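Long-range contact in choline binding protein PCPA (PDB 4CP6), which is a pneumococcal surface antigen of the choline-binding protein family, probably displaying its leucine-rich repeat region outside the cell: residues L192-L201 with H214-F224. Sequence-based numbering, arbitrary orientation.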
# COMPACT_ATOMS: atom_id res chain seq x y z
N LEU A 192 12.87 -3.32 -6.05
CA LEU A 192 12.10 -2.93 -7.22
C LEU A 192 12.81 -1.73 -7.83
O LEU A 192 13.29 -0.89 -7.07
CB LEU A 192 10.66 -2.54 -6.78
CG LEU A 192 9.67 -2.14 -7.85
CD1 LEU A 192 9.28 -3.34 -8.72
CD2 LEU A 192 8.43 -1.53 -7.24
N THR A 193 12.84 -1.63 -9.17
CA THR A 193 13.36 -0.45 -9.87
C THR A 193 12.27 0.13 -10.72
O THR A 193 11.80 -0.53 -11.68
CB THR A 193 14.54 -0.79 -10.75
OG1 THR A 193 15.57 -1.33 -9.93
CG2 THR A 193 15.09 0.45 -11.47
N LEU A 194 11.89 1.39 -10.43
CA LEU A 194 10.89 2.07 -11.24
C LEU A 194 11.51 2.57 -12.55
O LEU A 194 12.48 3.32 -12.52
CB LEU A 194 10.24 3.26 -10.48
CG LEU A 194 9.52 2.92 -9.18
CD1 LEU A 194 8.99 4.20 -8.52
CD2 LEU A 194 8.35 1.96 -9.44
N PRO A 195 10.91 2.24 -13.69
CA PRO A 195 11.47 2.73 -14.96
C PRO A 195 11.46 4.26 -15.07
O PRO A 195 10.66 4.95 -14.40
CB PRO A 195 10.57 2.10 -16.03
CG PRO A 195 10.07 0.83 -15.38
CD PRO A 195 9.84 1.24 -13.92
N LYS A 196 12.31 4.78 -15.95
CA LYS A 196 12.42 6.21 -16.22
C LYS A 196 11.07 6.80 -16.69
O LYS A 196 10.80 7.98 -16.44
CB LYS A 196 13.51 6.42 -17.30
CG LYS A 196 13.69 7.83 -17.83
CD LYS A 196 14.71 7.88 -18.98
CE LYS A 196 14.82 9.28 -19.54
NZ LYS A 196 13.58 9.72 -20.24
N SER A 197 10.23 5.99 -17.34
CA SER A 197 8.96 6.47 -17.88
C SER A 197 7.83 6.70 -16.83
O SER A 197 6.80 7.30 -17.17
CB SER A 197 8.45 5.45 -18.90
OG SER A 197 8.51 4.14 -18.34
N VAL A 198 8.00 6.18 -15.59
CA VAL A 198 6.93 6.24 -14.59
C VAL A 198 6.69 7.67 -14.16
O VAL A 198 7.63 8.33 -13.67
CB VAL A 198 7.21 5.32 -13.39
CG1 VAL A 198 6.07 5.45 -12.35
CG2 VAL A 198 7.36 3.86 -13.83
N LYS A 199 5.45 8.15 -14.38
CA LYS A 199 5.09 9.53 -14.03
C LYS A 199 4.17 9.60 -12.83
O LYS A 199 4.20 10.62 -12.13
CB LYS A 199 4.41 10.18 -15.24
CG LYS A 199 4.17 11.67 -15.06
CD LYS A 199 3.52 12.31 -16.27
CE LYS A 199 3.28 13.78 -16.03
NZ LYS A 199 2.71 14.46 -17.23
N THR A 200 3.32 8.58 -12.61
CA THR A 200 2.30 8.63 -11.57
C THR A 200 2.30 7.34 -10.79
O THR A 200 2.31 6.25 -11.39
CB THR A 200 0.94 8.84 -12.25
OG1 THR A 200 0.97 10.06 -12.99
CG2 THR A 200 -0.23 8.88 -11.25
N LEU A 201 2.24 7.48 -9.45
CA LEU A 201 2.09 6.37 -8.51
C LEU A 201 0.87 6.60 -7.67
O LEU A 201 0.73 7.69 -7.12
CB LEU A 201 3.31 6.23 -7.57
CG LEU A 201 4.62 5.94 -8.25
CD1 LEU A 201 5.76 5.96 -7.24
CD2 LEU A 201 4.62 4.61 -9.00
N HIS A 214 15.05 -1.82 -0.64
CA HIS A 214 15.31 -0.60 -1.40
C HIS A 214 14.41 -0.53 -2.61
O HIS A 214 14.06 -1.55 -3.22
CB HIS A 214 16.83 -0.41 -1.77
CG HIS A 214 17.43 -1.51 -2.59
ND1 HIS A 214 17.97 -2.64 -2.01
CD2 HIS A 214 17.62 -1.58 -3.94
CE1 HIS A 214 18.43 -3.39 -3.01
NE2 HIS A 214 18.25 -2.79 -4.19
N VAL A 215 13.96 0.68 -2.90
CA VAL A 215 13.18 0.98 -4.10
C VAL A 215 14.08 1.92 -4.90
O VAL A 215 14.42 3.00 -4.42
CB VAL A 215 11.80 1.62 -3.80
CG1 VAL A 215 11.09 1.99 -5.11
CG2 VAL A 215 10.93 0.68 -2.95
N ASP A 216 14.51 1.48 -6.08
CA ASP A 216 15.38 2.27 -6.97
C ASP A 216 14.56 2.97 -8.04
O ASP A 216 13.42 2.57 -8.32
CB ASP A 216 16.42 1.34 -7.64
CG ASP A 216 17.39 0.63 -6.71
OD1 ASP A 216 17.32 0.86 -5.50
OD2 ASP A 216 18.23 -0.16 -7.22
N VAL A 217 15.12 4.03 -8.62
CA VAL A 217 14.46 4.80 -9.67
C VAL A 217 15.47 4.94 -10.80
O VAL A 217 16.60 5.42 -10.57
CB VAL A 217 14.01 6.18 -9.17
CG1 VAL A 217 13.48 7.02 -10.32
CG2 VAL A 217 12.94 6.05 -8.09
N GLU A 218 15.09 4.49 -12.00
CA GLU A 218 15.99 4.55 -13.15
C GLU A 218 16.43 5.99 -13.39
O GLU A 218 15.66 6.93 -13.24
CB GLU A 218 15.28 4.02 -14.39
CG GLU A 218 16.19 3.82 -15.58
CD GLU A 218 15.57 3.17 -16.80
OE1 GLU A 218 14.34 3.03 -16.82
OE2 GLU A 218 16.30 2.75 -17.72
N GLU A 219 17.72 6.15 -13.78
CA GLU A 219 18.26 7.47 -14.09
C GLU A 219 17.40 8.18 -15.14
O GLU A 219 17.02 7.56 -16.14
CB GLU A 219 19.71 7.29 -14.61
CG GLU A 219 20.42 8.53 -15.16
CD GLU A 219 20.65 9.67 -14.19
OE1 GLU A 219 20.80 9.39 -12.98
OE2 GLU A 219 20.68 10.83 -14.64
N GLY A 220 17.09 9.45 -14.91
CA GLY A 220 16.33 10.22 -15.87
C GLY A 220 14.85 10.34 -15.58
O GLY A 220 14.15 11.06 -16.29
N ASN A 221 14.34 9.62 -14.55
CA ASN A 221 12.92 9.74 -14.21
C ASN A 221 12.66 11.19 -13.80
O ASN A 221 13.42 11.75 -13.03
CB ASN A 221 12.59 8.78 -13.08
CG ASN A 221 11.11 8.73 -12.79
OD1 ASN A 221 10.51 9.72 -12.33
ND2 ASN A 221 10.46 7.59 -13.09
N GLU A 222 11.61 11.79 -14.36
CA GLU A 222 11.33 13.21 -14.11
C GLU A 222 10.39 13.47 -12.95
O GLU A 222 10.19 14.64 -12.59
CB GLU A 222 10.72 13.86 -15.38
CG GLU A 222 11.70 13.97 -16.55
CD GLU A 222 11.09 14.34 -17.89
OE1 GLU A 222 9.87 14.60 -17.96
OE2 GLU A 222 11.85 14.35 -18.89
N SER A 223 9.78 12.41 -12.37
CA SER A 223 8.75 12.58 -11.33
C SER A 223 9.15 12.06 -9.97
O SER A 223 8.54 12.48 -8.96
CB SER A 223 7.48 11.87 -11.79
OG SER A 223 7.07 12.42 -13.05
N PHE A 224 10.14 11.15 -9.91
CA PHE A 224 10.54 10.48 -8.67
C PHE A 224 12.02 10.40 -8.52
O PHE A 224 12.75 10.50 -9.52
CB PHE A 224 9.97 9.03 -8.65
CG PHE A 224 8.48 9.03 -8.81
CD1 PHE A 224 7.65 9.42 -7.76
CD2 PHE A 224 7.89 8.72 -10.03
CE1 PHE A 224 6.26 9.50 -7.93
CE2 PHE A 224 6.51 8.81 -10.20
CZ PHE A 224 5.70 9.19 -9.16
O HOH W 1 10.34 10.61 -16.69
O HOH W 2 8.31 10.76 -14.87
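Two carbonyls of the 195-198 turn grip the amide of N221: ND2 donates to P195 O and to V198 O, both at 3.0 Å and both bent (141° at the hydrogen). P195 O lies in the amide plane and also takes V198 N, which closes the type I turn; V198 O, tilted from the amide plane, offers a lone pair in its carbonyl plane and also accepts a hydrogen bond from a water that bonds S223 OG. With CG anti to the backbone N (chi1 -173°), N221 brings ND2 between P195 O and V198 O, and its OD1 accepts S223 N, an Asx turn, and, from the opposite face of its plane, F224 N, which completes the Asx motif; this fixes the flip of the amide. K196 N donates to the anti side of E218 OE1 at 2.8 Å, somewhat out of the carboxylate plane, while the K196 chain runs over the G220 peptide, its CG 3.6 Å from G220 C. Upstream, the parallel strands 192-194 and 214-217 are joined by D216 N to L192 O, L194 N to D216 O and E218 N to L194 O. At the far end the F224 ring takes L201 CD1 over one face, 3.8 Å from its centroid, and V198 O at its edge. Successive coils of this leucine-rich repeat solenoid are thus joined by backbone pairing along the strands and, where the chain turns, by a buried asparagine whose ND2 bridges to the neighbouring turn while OD1 ties it to its own backbone.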